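Local coordinates for protein glucanase (PDB 5GXX) that probably hydrolyses internal beta-1,4-glucosidic bonds of cellulose as a family 9 endoglucanase of the Clostridium thermocellum cellulosome, at residues 22-26 and 37-41; 68-72 and 88-92; 359-363 and 407-411; 582-587 and 596-600. The protein carries 1 engineered substitution. All blocks are in the same frame, centred on the assembly; numbering follows the deposited sequence.

Interaction 1: residues 22-26 and 37-41; sequences QAGPL and DATMN
One face of the cis peptide between Gly-24 and Pro-25 carries the sulfur of Met-40. Met-40 SD stands over the C-N bond, 3.5 Å from Gly-24 C. The contact joins two parts of the long loop that follows helix 7-20 in the family 9 glycosyl hydrolase domain, an (alpha/alpha)6 barrel. The Met-40 chain bends at both chi2 (-59°) and chi3, which folds the thioether back over the peptide. Met-40 CE then meets Pro-25 CB at 3.9 Å, with the two side chains at about a right angle. The second flat group is the carboxylate of Asp-37. Asp-37 OD1 receives Leu-26 N at 2.8 Å in a nearly straight bond (164°), met almost along the C-O axis. A more bent bond runs from Gly-24 N to Ala-38 O, 2.9 Å. Gly-24 has no side chain, which lets Ala-38 O and Met-40 SD approach closely; Gly-24 CA lies 4.2 Å from Asp-37 CA. Thr-39 OG1 is hydrogen-bonded to Tyr-49 and Asp-42. Ala-23 and Gly-24 also pair by backbone bonds with Gly-47 and Gly-46. Water 2 bridges the two segments: it donates to Leu-26 O at 2.7 Å and to Asp-37 OD1 at 2.8 Å.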
loop_
_atom_site.group_PDB
_atom_site.type_symbol
_atom_site.label_atom_id
_atom_site.label_comp_id
_atom_site.label_asym_id
_atom_site.label_seq_id
_atom_site.Cartn_x
_atom_site.Cartn_y
_atom_site.Cartn_z
ATOM N N GLN A 22 -15.453 -15.016 -31.474
ATOM C CA GLN A 22 -15.778 -16.366 -31.026
ATOM C C GLN A 22 -15.288 -16.698 -29.623
ATOM O O GLN A 22 -14.128 -16.454 -29.282
ATOM C CB GLN A 22 -15.276 -17.414 -32.019
ATOM C CG GLN A 22 -16.062 -17.404 -33.315
ATOM C CD GLN A 22 -15.492 -18.372 -34.341
ATOM O OE1 GLN A 22 -14.337 -18.805 -34.241
ATOM N NE2 GLN A 22 -16.292 -18.668 -35.374
ATOM N N ALA A 23 -16.200 -17.244 -28.825
ATOM C CA ALA A 23 -15.827 -17.767 -27.519
ATOM C C ALA A 23 -15.371 -19.214 -27.669
ATOM O O ALA A 23 -15.675 -19.876 -28.666
ATOM C CB ALA A 23 -16.996 -17.639 -26.557
ATOM N N GLY A 24 -14.596 -19.688 -26.698
ATOM C CA GLY A 24 -14.098 -21.058 -26.727
ATOM C C GLY A 24 -15.158 -22.136 -26.602
ATOM O O GLY A 24 -16.191 -21.949 -25.945
ATOM N N PRO A 25 -14.892 -23.318 -27.178
ATOM C CA PRO A 25 -13.683 -23.613 -27.940
ATOM C C PRO A 25 -13.774 -23.115 -29.387
ATOM O O PRO A 25 -14.829 -23.200 -30.015
ATOM C CB PRO A 25 -13.595 -25.139 -27.872
ATOM C CG PRO A 25 -15.044 -25.563 -27.837
ATOM C CD PRO A 25 -15.749 -24.503 -27.005
ATOM N N LEU A 26 -12.670 -22.589 -29.901
ATOM C CA LEU A 26 -12.663 -22.074 -31.271
ATOM C C LEU A 26 -12.757 -23.252 -32.247
ATOM O O LEU A 26 -12.204 -24.325 -31.980
ATOM C CB LEU A 26 -11.395 -21.259 -31.555
ATOM C CG LEU A 26 -11.154 -19.988 -30.741
ATOM C CD1 LEU A 26 -9.952 -19.219 -31.249
ATOM C CD2 LEU A 26 -12.344 -19.060 -30.681
ATOM N N ASP A 37 -8.764 -20.398 -27.542
ATOM C CA ASP A 37 -9.863 -20.811 -26.663
ATOM C C ASP A 37 -9.922 -19.869 -25.464
ATOM O O ASP A 37 -8.891 -19.495 -24.881
ATOM C CB ASP A 37 -9.673 -22.250 -26.161
ATOM C CG ASP A 37 -9.879 -23.287 -27.244
ATOM O OD1 ASP A 37 -10.409 -22.968 -28.327
ATOM O OD2 ASP A 37 -9.484 -24.454 -27.014
ATOM N N ALA A 38 -11.142 -19.454 -25.143
ATOM C CA ALA A 38 -11.369 -18.522 -24.043
ATOM C C ALA A 38 -12.693 -18.869 -23.378
ATOM O O ALA A 38 -13.557 -19.502 -23.980
ATOM C CB ALA A 38 -11.379 -17.069 -24.552
ATOM N N THR A 39 -12.821 -18.443 -22.125
ATOM C CA THR A 39 -14.006 -18.649 -21.300
ATOM C C THR A 39 -14.495 -20.095 -21.325
ATOM O O THR A 39 -15.688 -20.363 -21.419
ATOM C CB THR A 39 -15.092 -17.554 -21.513
ATOM O OG1 THR A 39 -15.645 -17.619 -22.835
ATOM C CG2 THR A 39 -14.466 -16.163 -21.361
ATOM N N MET A 40 -13.538 -21.018 -21.205
ATOM C CA MET A 40 -13.807 -22.446 -21.284
ATOM C C MET A 40 -14.587 -22.984 -20.079
ATOM O O MET A 40 -15.070 -24.108 -20.127
ATOM C CB MET A 40 -12.514 -23.247 -21.495
ATOM C CG MET A 40 -11.918 -23.063 -22.891
ATOM S SD MET A 40 -12.974 -23.543 -24.268
ATOM C CE MET A 40 -12.981 -25.325 -24.074
ATOM N N ASN A 41 -14.695 -22.189 -19.018
ATOM C CA ASN A 41 -15.517 -22.557 -17.864
ATOM C C ASN A 41 -16.970 -22.084 -17.961
ATOM O O ASN A 41 -17.775 -22.301 -17.052
ATOM C CB ASN A 41 -14.860 -22.069 -16.567
ATOM C CG ASN A 41 -13.550 -22.783 -16.265
ATOM O OD1 ASN A 41 -13.339 -23.927 -16.673
ATOM N ND2 ASN A 41 -12.676 -22.118 -15.522
HETATM O O HOH W 1 -16.828 -20.149 -24.009
HETATM O O HOH W 2 -10.011 -24.715 -30.444
#

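Interaction 2: residues 68-72 and 88-92; sequences LGWAL and LERNL
Two consecutive helices of the (alpha/alpha)6 barrel, 58-75 and 85-101, meet here through Leu-68, Leu-72, Leu-88 and Leu-92. The short segments run nearly antiparallel, at 150°, with their axes 10.1 Å apart. No hydrogen bond crosses between them. Leu-72 and Leu-88 reach toward each other tip to tip, and Leu-72 CD2 touches Leu-88 CD2 at 3.6 Å. Leu-88 has CG opposite its backbone N (chi1 -178°), which extends the side chain toward helix 58-75. Its two methyls then part: CD2 goes to Leu-72, while Leu-88 CD1 lies 4.0 Å from Leu-68 CD1. Leu-92 slides past Leu-72 in the opposite direction. Leu-92 CD2 rests on the bare backbone of Gly-69, 3.7 Å from Gly-69 CA, and is also 3.9 Å from Leu-72 CD1. Glu-89 adds only its aliphatic part, with Glu-89 CG 3.8 Å from Leu-72 CD1. Its carboxylate forms a salt bridge with Arg-85. Helix 7-20 packs on Leu-68 and Leu-88 through Tyr-18 and Ile-15, and helix 412-429 reaches both through Val-419. Leucine packing between neighbouring, roughly antiparallel helices fits the helical barrel of family 9 glycosyl hydrolases.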
loop_
_atom_site.group_PDB
_atom_site.type_symbol
_atom_site.label_atom_id
_atom_site.label_comp_id
_atom_site.label_asym_id
_atom_site.label_seq_id
_atom_site.Cartn_x
_atom_site.Cartn_y
_atom_site.Cartn_z
ATOM N N LEU A 68 -27.668 -12.715 -40.257
ATOM C CA LEU A 68 -26.741 -13.464 -41.114
ATOM C C LEU A 68 -27.482 -14.528 -41.924
ATOM O O LEU A 68 -27.184 -14.721 -43.109
ATOM C CB LEU A 68 -25.601 -14.098 -40.316
ATOM C CG LEU A 68 -24.627 -13.131 -39.633
ATOM C CD1 LEU A 68 -23.375 -13.883 -39.166
ATOM C CD2 LEU A 68 -24.210 -11.937 -40.502
ATOM N N GLY A 69 -28.453 -15.183 -41.279
ATOM C CA GLY A 69 -29.309 -16.152 -41.960
ATOM C C GLY A 69 -30.103 -15.475 -43.058
ATOM O O GLY A 69 -30.186 -15.998 -44.179
ATOM N N TRP A 70 -30.648 -14.294 -42.758
ATOM C CA TRP A 70 -31.469 -13.575 -43.728
ATOM C C TRP A 70 -30.597 -13.198 -44.923
ATOM O O TRP A 70 -31.060 -13.302 -46.063
ATOM C CB TRP A 70 -32.164 -12.367 -43.084
ATOM C CG TRP A 70 -33.266 -11.738 -43.900
ATOM C CD1 TRP A 70 -33.787 -12.208 -45.066
ATOM C CD2 TRP A 70 -33.996 -10.538 -43.591
ATOM N NE1 TRP A 70 -34.778 -11.367 -45.519
ATOM C CE2 TRP A 70 -34.928 -10.334 -44.628
ATOM C CE3 TRP A 70 -33.921 -9.588 -42.555
ATOM C CZ2 TRP A 70 -35.800 -9.238 -44.648
ATOM C CZ3 TRP A 70 -34.788 -8.514 -42.569
ATOM C CH2 TRP A 70 -35.699 -8.329 -43.620
ATOM N N ALA A 71 -29.351 -12.785 -44.672
ATOM C CA ALA A 71 -28.431 -12.464 -45.766
ATOM C C ALA A 71 -28.263 -13.649 -46.726
ATOM O O ALA A 71 -28.322 -13.489 -47.954
ATOM C CB ALA A 71 -27.097 -12.011 -45.213
ATOM N N LEU A 72 -28.068 -14.835 -46.157
ATOM C CA LEU A 72 -27.929 -16.048 -46.948
ATOM C C LEU A 72 -29.232 -16.392 -47.656
ATOM O O LEU A 72 -29.196 -16.836 -48.806
ATOM C CB LEU A 72 -27.461 -17.215 -46.068
ATOM C CG LEU A 72 -25.992 -17.209 -45.625
ATOM C CD1 LEU A 72 -25.730 -18.219 -44.504
ATOM C CD2 LEU A 72 -25.001 -17.446 -46.770
ATOM N N LEU A 88 -19.475 -17.349 -44.562
ATOM C CA LEU A 88 -20.690 -16.867 -43.917
ATOM C C LEU A 88 -21.491 -18.014 -43.292
ATOM O O LEU A 88 -21.965 -17.895 -42.161
ATOM C CB LEU A 88 -21.515 -16.039 -44.905
ATOM C CG LEU A 88 -22.806 -15.428 -44.356
ATOM C CD1 LEU A 88 -22.591 -14.680 -43.035
ATOM C CD2 LEU A 88 -23.449 -14.503 -45.384
ATOM N N GLU A 89 -21.618 -19.125 -44.015
ATOM C CA GLU A 89 -22.368 -20.271 -43.515
ATOM C C GLU A 89 -21.835 -20.855 -42.212
ATOM O O GLU A 89 -22.591 -21.044 -41.256
ATOM C CB GLU A 89 -22.455 -21.368 -44.576
ATOM C CG GLU A 89 -23.526 -21.055 -45.617
ATOM C CD GLU A 89 -23.505 -21.999 -46.794
ATOM O OE1 GLU A 89 -22.588 -22.843 -46.877
ATOM O OE2 GLU A 89 -24.405 -21.872 -47.645
ATOM N N ARG A 90 -20.541 -21.142 -42.163
ATOM C CA ARG A 90 -19.965 -21.751 -40.966
ATOM C C ARG A 90 -19.866 -20.770 -39.799
ATOM O O ARG A 90 -19.996 -21.166 -38.641
ATOM C CB ARG A 90 -18.631 -22.451 -41.247
ATOM C CG ARG A 90 -17.463 -21.547 -41.645
ATOM C CD ARG A 90 -16.348 -22.432 -42.200
ATOM N NE ARG A 90 -15.135 -21.659 -42.465
ATOM C CZ ARG A 90 -14.004 -22.141 -42.972
ATOM N NH1 ARG A 90 -13.906 -23.424 -43.310
ATOM N NH2 ARG A 90 -12.961 -21.328 -43.126
ATOM N N ASN A 91 -19.684 -19.483 -40.087
ATOM C CA ASN A 91 -19.775 -18.503 -39.010
ATOM C C ASN A 91 -21.176 -18.449 -38.402
ATOM O O ASN A 91 -21.313 -18.358 -37.183
ATOM C CB ASN A 91 -19.309 -17.127 -39.487
ATOM C CG ASN A 91 -17.825 -16.960 -39.287
ATOM O OD1 ASN A 91 -17.358 -16.799 -38.160
ATOM N ND2 ASN A 91 -17.060 -17.081 -40.361
ATOM N N LEU A 92 -22.195 -18.524 -39.247
ATOM C CA LEU A 92 -23.560 -18.586 -38.750
ATOM C C LEU A 92 -23.747 -19.853 -37.907
ATOM O O LEU A 92 -24.306 -19.769 -36.810
ATOM C CB LEU A 92 -24.570 -18.517 -39.905
ATOM C CG LEU A 92 -26.026 -18.788 -39.529
ATOM C CD1 LEU A 92 -26.538 -17.834 -38.446
ATOM C CD2 LEU A 92 -26.893 -18.710 -40.762
#

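Interaction 3: residues 359-363 and 407-411; sequences QRPHH and KNEVA
His-362 N bonds Asn-408 O at 2.8 Å, almost straight at 171°, with the donor tilted from the carbonyl plane. The same oxygen, Asn-408 O, lies 3.3 Å from His-362 CB. Two residues before His-362, Arg-360 O takes a weak bond from Asn-408 ND2, 2.9 Å. Asp-400 is a second partner of that amide nitrogen, and Asn-408 OD1 is bonded to Tyr-398, which together fix the amide's rotation. His-362 is the centre of an inverse gamma turn. The two methyls of Val-410 meet the residues on either side of His-362 in sequence. Val-410 CG1 meets Pro-361 CB at 3.9 Å. Val-410 CG2 lies at the edge of the His-363 ring, near its plane, 3.8 Å from His-363 CD2. The chain of Glu-409 bends at chi2 (60°), which turns the carboxylate back toward its own backbone. Val-410 N bonds Glu-409 OE1 at 3.1 Å, on the anti side and 33° out of the carboxylate plane. Water 3 donates to His-362 O at 2.9 Å and also to Glu-409 OE1. The other oxygen, OE2, bonds a bound Tris molecule, probably from the crystallisation liquor, whose place is consistent with a sugar-binding pocket. Both segments lie in loops. His-363 is the N-cap of helix 364-367, with ND1 bonded to Ala-366 N and NE2 to Gln-21, while segment 407-411 leads straight into helix 412-429.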
loop_
_atom_site.group_PDB
_atom_site.type_symbol
_atom_site.label_atom_id
_atom_site.label_comp_id
_atom_site.label_asym_id
_atom_site.label_seq_id
_atom_site.Cartn_x
_atom_site.Cartn_y
_atom_site.Cartn_z
ATOM N N GLN A 359 -8.554 2.864 -36.250
ATOM C CA GLN A 359 -7.550 1.957 -35.709
ATOM C C GLN A 359 -7.654 1.733 -34.212
ATOM O O GLN A 359 -6.896 0.924 -33.675
ATOM C CB GLN A 359 -6.147 2.448 -36.062
ATOM C CG GLN A 359 -5.877 2.410 -37.564
ATOM C CD GLN A 359 -4.481 2.907 -37.921
ATOM O OE1 GLN A 359 -4.339 3.991 -38.485
ATOM N NE2 GLN A 359 -3.460 2.131 -37.570
ATOM N N ARG A 360 -8.572 2.434 -33.550
ATOM C CA ARG A 360 -8.734 2.299 -32.099
ATOM C C ARG A 360 -10.149 1.910 -31.697
ATOM O O ARG A 360 -10.756 2.552 -30.827
ATOM C CB ARG A 360 -8.299 3.586 -31.386
ATOM C CG ARG A 360 -6.814 3.915 -31.497
ATOM C CD ARG A 360 -5.903 2.981 -30.693
ATOM N NE ARG A 360 -5.843 3.416 -29.297
ATOM C CZ ARG A 360 -5.258 2.756 -28.305
ATOM N NH1 ARG A 360 -4.710 1.560 -28.503
ATOM N NH2 ARG A 360 -5.253 3.299 -27.095
ATOM N N PRO A 361 -10.679 0.837 -32.311
ATOM C CA PRO A 361 -12.011 0.400 -31.890
ATOM C C PRO A 361 -12.041 0.071 -30.399
ATOM O O PRO A 361 -11.018 -0.351 -29.830
ATOM C CB PRO A 361 -12.260 -0.850 -32.737
ATOM C CG PRO A 361 -10.874 -1.373 -33.045
ATOM C CD PRO A 361 -10.012 -0.138 -33.195
ATOM N N HIS A 362 -13.206 0.262 -29.778
ATOM C CA HIS A 362 -13.393 -0.001 -28.347
ATOM C C HIS A 362 -13.526 -1.506 -28.141
ATOM O O HIS A 362 -14.614 -2.040 -27.933
ATOM C CB HIS A 362 -14.628 0.773 -27.847
ATOM C CG HIS A 362 -14.736 0.861 -26.354
ATOM N ND1 HIS A 362 -14.035 1.777 -25.595
ATOM C CD2 HIS A 362 -15.486 0.146 -25.485
ATOM C CE1 HIS A 362 -14.363 1.627 -24.323
ATOM N NE2 HIS A 362 -15.232 0.638 -24.229
ATOM N N HIS A 363 -12.402 -2.210 -28.242
ATOM C CA HIS A 363 -12.428 -3.674 -28.290
ATOM C C HIS A 363 -11.215 -4.188 -27.524
ATOM O O HIS A 363 -10.058 -3.943 -27.898
ATOM C CB HIS A 363 -12.420 -4.166 -29.749
ATOM C CG HIS A 363 -12.703 -5.626 -29.896
ATOM N ND1 HIS A 363 -11.761 -6.596 -29.604
ATOM C CD2 HIS A 363 -13.808 -6.284 -30.313
ATOM C CE1 HIS A 363 -12.286 -7.788 -29.824
ATOM N NE2 HIS A 363 -13.522 -7.625 -30.265
ATOM N N LYS A 407 -18.747 6.345 -30.315
ATOM C CA LYS A 407 -18.406 6.392 -31.733
ATOM C C LYS A 407 -17.547 5.210 -32.166
ATOM O O LYS A 407 -17.596 4.815 -33.330
ATOM C CB LYS A 407 -17.752 7.719 -32.118
ATOM C CG LYS A 407 -18.663 8.908 -31.835
ATOM C CD LYS A 407 -18.151 10.158 -32.474
ATOM C CE LYS A 407 -19.121 11.286 -32.154
ATOM N NZ LYS A 407 -18.637 12.629 -32.581
ATOM N N ASN A 408 -16.753 4.683 -31.243
ATOM C CA ASN A 408 -15.855 3.580 -31.593
ATOM C C ASN A 408 -16.304 2.219 -31.053
ATOM O O ASN A 408 -15.512 1.255 -31.018
ATOM C CB ASN A 408 -14.397 3.877 -31.252
ATOM C CG ASN A 408 -13.609 4.341 -32.473
ATOM O OD1 ASN A 408 -14.149 4.500 -33.568
ATOM N ND2 ASN A 408 -12.326 4.559 -32.283
ATOM N N GLU A 409 -17.558 2.144 -30.614
ATOM C CA GLU A 409 -18.198 0.870 -30.284
ATOM C C GLU A 409 -18.202 -0.056 -31.500
ATOM O O GLU A 409 -18.286 0.414 -32.639
ATOM C CB GLU A 409 -19.626 1.077 -29.742
ATOM C CG GLU A 409 -20.364 -0.189 -29.291
ATOM C CD GLU A 409 -19.691 -0.960 -28.176
ATOM O OE1 GLU A 409 -18.457 -1.177 -28.187
ATOM O OE2 GLU A 409 -20.409 -1.404 -27.258
ATOM N N VAL A 410 -18.064 -1.347 -31.233
ATOM C CA VAL A 410 -18.167 -2.396 -32.253
ATOM C C VAL A 410 -19.033 -3.509 -31.670
ATOM O O VAL A 410 -19.028 -3.719 -30.455
ATOM C CB VAL A 410 -16.765 -2.948 -32.669
ATOM C CG1 VAL A 410 -15.990 -1.899 -33.469
ATOM C CG2 VAL A 410 -15.981 -3.432 -31.443
ATOM N N ALA A 411 -19.806 -4.218 -32.489
ATOM C CA ALA A 411 -20.660 -5.269 -31.925
ATOM C C ALA A 411 -21.199 -6.196 -32.995
ATOM O O ALA A 411 -21.278 -5.842 -34.170
ATOM C CB ALA A 411 -21.817 -4.628 -31.138
HETATM O O HOH W 3 -17.116 -2.629 -26.613
#

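Interaction 4: residues 582-587 and 596-600; sequences KTKYMP and FGEVP
Gly-597 CA comes within 3.1 Å of Lys-584 O, at a backbone shape (phi 99°) that suits glycine. The contact lies in the C-terminal beta-sandwich part of the enzyme, where the chain of strand 581-583 turns and meets the chain leaving strand 593-596. Thr-583 opens the turn as an ST turn: its OG1 accepts Tyr-585 N. Glu-598 N then bonds Lys-584 O at 2.8 Å. The side chains of the same two residues form a salt bridge, Lys-584 NZ to Glu-598 OE2, 2.7 Å. Lys-584 CG sits between its backbone N and carbonyl carbon (chi1 72°), and the chain then runs extended to Glu-598. The lysine comes from above the carboxylate plane, 45° out of it. On the way, Lys-584 CG lies 3.8 Å above the plane of the Tyr-585 ring, over its centre. The Phe-596 ring brings its edge to Thr-583 O, near the ring plane, and Phe-596 CZ meets Lys-582 CD at 4.0 Å. Lys-582 NZ itself pairs with Asp-445. Pro-587 CG packs 3.4 Å from Glu-598 O and 4.1 Å from Val-599 CG1. Strand 481-488 backs this end through Tyr-486. The paired charges of Lys-584 and Glu-598 probably offset each other, whereas Glu-598 O is buried by the contact with no polar partner in the model.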
loop_
_atom_site.group_PDB
_atom_site.type_symbol
_atom_site.label_atom_id
_atom_site.label_comp_id
_atom_site.label_asym_id
_atom_site.label_seq_id
_atom_site.Cartn_x
_atom_site.Cartn_y
_atom_site.Cartn_z
ATOM N N LYS A 582 13.943 -4.273 -20.356
ATOM C CA LYS A 582 13.935 -5.600 -20.958
ATOM C C LYS A 582 15.365 -6.045 -21.253
ATOM O O LYS A 582 16.188 -5.258 -21.733
ATOM C CB LYS A 582 13.125 -5.590 -22.260
ATOM C CG LYS A 582 12.951 -6.966 -22.887
ATOM C CD LYS A 582 11.916 -6.938 -24.021
ATOM C CE LYS A 582 12.317 -5.938 -25.089
ATOM N NZ LYS A 582 11.217 -5.746 -26.081
ATOM N N THR A 583 15.666 -7.300 -20.941
ATOM C CA THR A 583 16.971 -7.853 -21.263
ATOM C C THR A 583 16.869 -9.210 -21.935
ATOM O O THR A 583 16.187 -10.125 -21.457
ATOM C CB THR A 583 17.926 -7.972 -20.048
ATOM O OG1 THR A 583 19.077 -8.728 -20.442
ATOM C CG2 THR A 583 17.244 -8.666 -18.847
ATOM N N LYS A 584 17.614 -9.355 -23.025
ATOM C CA LYS A 584 17.616 -10.636 -23.708
ATOM C C LYS A 584 18.594 -11.618 -23.080
ATOM O O LYS A 584 18.578 -12.799 -23.417
ATOM C CB LYS A 584 17.909 -10.434 -25.195
ATOM C CG LYS A 584 19.351 -10.047 -25.483
ATOM C CD LYS A 584 19.453 -9.513 -26.901
ATOM C CE LYS A 584 20.847 -9.714 -27.446
ATOM N NZ LYS A 584 20.778 -9.701 -28.932
ATOM N N TYR A 585 19.403 -11.138 -22.131
ATOM C CA TYR A 585 20.435 -11.967 -21.505
ATOM C C TYR A 585 20.034 -12.726 -20.232
ATOM O O TYR A 585 20.866 -13.408 -19.621
ATOM C CB TYR A 585 21.701 -11.141 -21.283
ATOM C CG TYR A 585 22.179 -10.412 -22.515
ATOM C CD1 TYR A 585 22.794 -11.104 -23.557
ATOM C CD2 TYR A 585 22.038 -9.033 -22.630
ATOM C CE1 TYR A 585 23.252 -10.443 -24.691
ATOM C CE2 TYR A 585 22.497 -8.363 -23.755
ATOM C CZ TYR A 585 23.096 -9.074 -24.778
ATOM O OH TYR A 585 23.549 -8.403 -25.893
ATOM N N MET A 586 18.771 -12.588 -19.837
ATOM C CA MET A 586 18.162 -13.432 -18.809
ATOM C C MET A 586 17.021 -14.206 -19.477
ATOM O O MET A 586 15.845 -13.855 -19.360
ATOM C CB MET A 586 17.693 -12.612 -17.600
ATOM C CG MET A 586 18.832 -11.867 -16.880
ATOM S SD MET A 586 18.336 -10.777 -15.517
ATOM C CE MET A 586 17.435 -11.933 -14.485
ATOM N N PRO A 587 17.388 -15.269 -20.208
ATOM C CA PRO A 587 16.398 -15.945 -21.050
ATOM C C PRO A 587 15.270 -16.589 -20.254
ATOM O O PRO A 587 15.466 -17.046 -19.125
ATOM C CB PRO A 587 17.232 -16.994 -21.794
ATOM C CG PRO A 587 18.384 -17.274 -20.869
ATOM C CD PRO A 587 18.705 -15.928 -20.284
ATOM N N PHE A 596 12.334 -16.828 -24.939
ATOM C CA PHE A 596 12.869 -15.492 -25.193
ATOM C C PHE A 596 14.345 -15.395 -24.810
ATOM O O PHE A 596 14.760 -15.969 -23.812
ATOM C CB PHE A 596 12.065 -14.432 -24.434
ATOM C CG PHE A 596 12.494 -13.028 -24.741
ATOM C CD1 PHE A 596 12.099 -12.418 -25.922
ATOM C CD2 PHE A 596 13.361 -12.349 -23.897
ATOM C CE1 PHE A 596 12.522 -11.127 -26.231
ATOM C CE2 PHE A 596 13.785 -11.061 -24.190
ATOM C CZ PHE A 596 13.368 -10.448 -25.365
ATOM N N GLY A 597 15.134 -14.669 -25.597
ATOM C CA GLY A 597 16.478 -14.288 -25.149
ATOM C C GLY A 597 17.578 -15.172 -25.698
ATOM O O GLY A 597 17.354 -15.940 -26.633
ATOM N N GLU A 598 18.761 -15.065 -25.100
ATOM C CA GLU A 598 19.971 -15.716 -25.577
ATOM C C GLU A 598 20.671 -16.377 -24.396
ATOM O O GLU A 598 20.467 -15.975 -23.251
ATOM C CB GLU A 598 20.905 -14.680 -26.214
ATOM C CG GLU A 598 20.481 -14.195 -27.592
ATOM C CD GLU A 598 21.337 -13.052 -28.115
ATOM O OE1 GLU A 598 22.409 -12.766 -27.536
ATOM O OE2 GLU A 598 20.933 -12.438 -29.126
ATOM N N VAL A 599 21.488 -17.386 -24.684
ATOM C CA VAL A 599 22.277 -18.071 -23.670
ATOM C C VAL A 599 23.758 -17.919 -24.005
ATOM O O VAL A 599 24.090 -17.619 -25.160
ATOM C CB VAL A 599 21.909 -19.568 -23.572
ATOM C CG1 VAL A 599 20.419 -19.748 -23.374
ATOM C CG2 VAL A 599 22.352 -20.315 -24.826
ATOM N N PRO A 600 24.640 -18.102 -23.003
ATOM C CA PRO A 600 26.078 -18.050 -23.272
ATOM C C PRO A 600 26.509 -19.076 -24.314
ATOM O O PRO A 600 26.208 -20.259 -24.170
ATOM C CB PRO A 600 26.704 -18.404 -21.925
ATOM C CG PRO A 600 25.679 -18.003 -20.911
ATOM C CD PRO A 600 24.368 -18.335 -21.569
#

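Overall arrangement
Interactions 1, 2 and 3 belong to the family 9 catalytic domain, and interaction 4 to the C-terminal beta part. Interactions 1 and 2 touch: Gln-22 NE2 lies 3.5 Å from Asn-91 OD1, a packing contact. Interaction 3 touches neither: its nearest atoms are about 8 Å from interaction 1 and about 9 Å from interaction 2. It reaches the bound Tris through Glu-409. Helix 412-429, which follows segment 407-411, packs on Leu-68 and Leu-88 of interaction 2. Interaction 4 is remote, its centre about 37 Å from that of interaction 3 and 48 Å from that of interaction 2; a calcium ion lies about 14 Å from its Tyr-585 side chain.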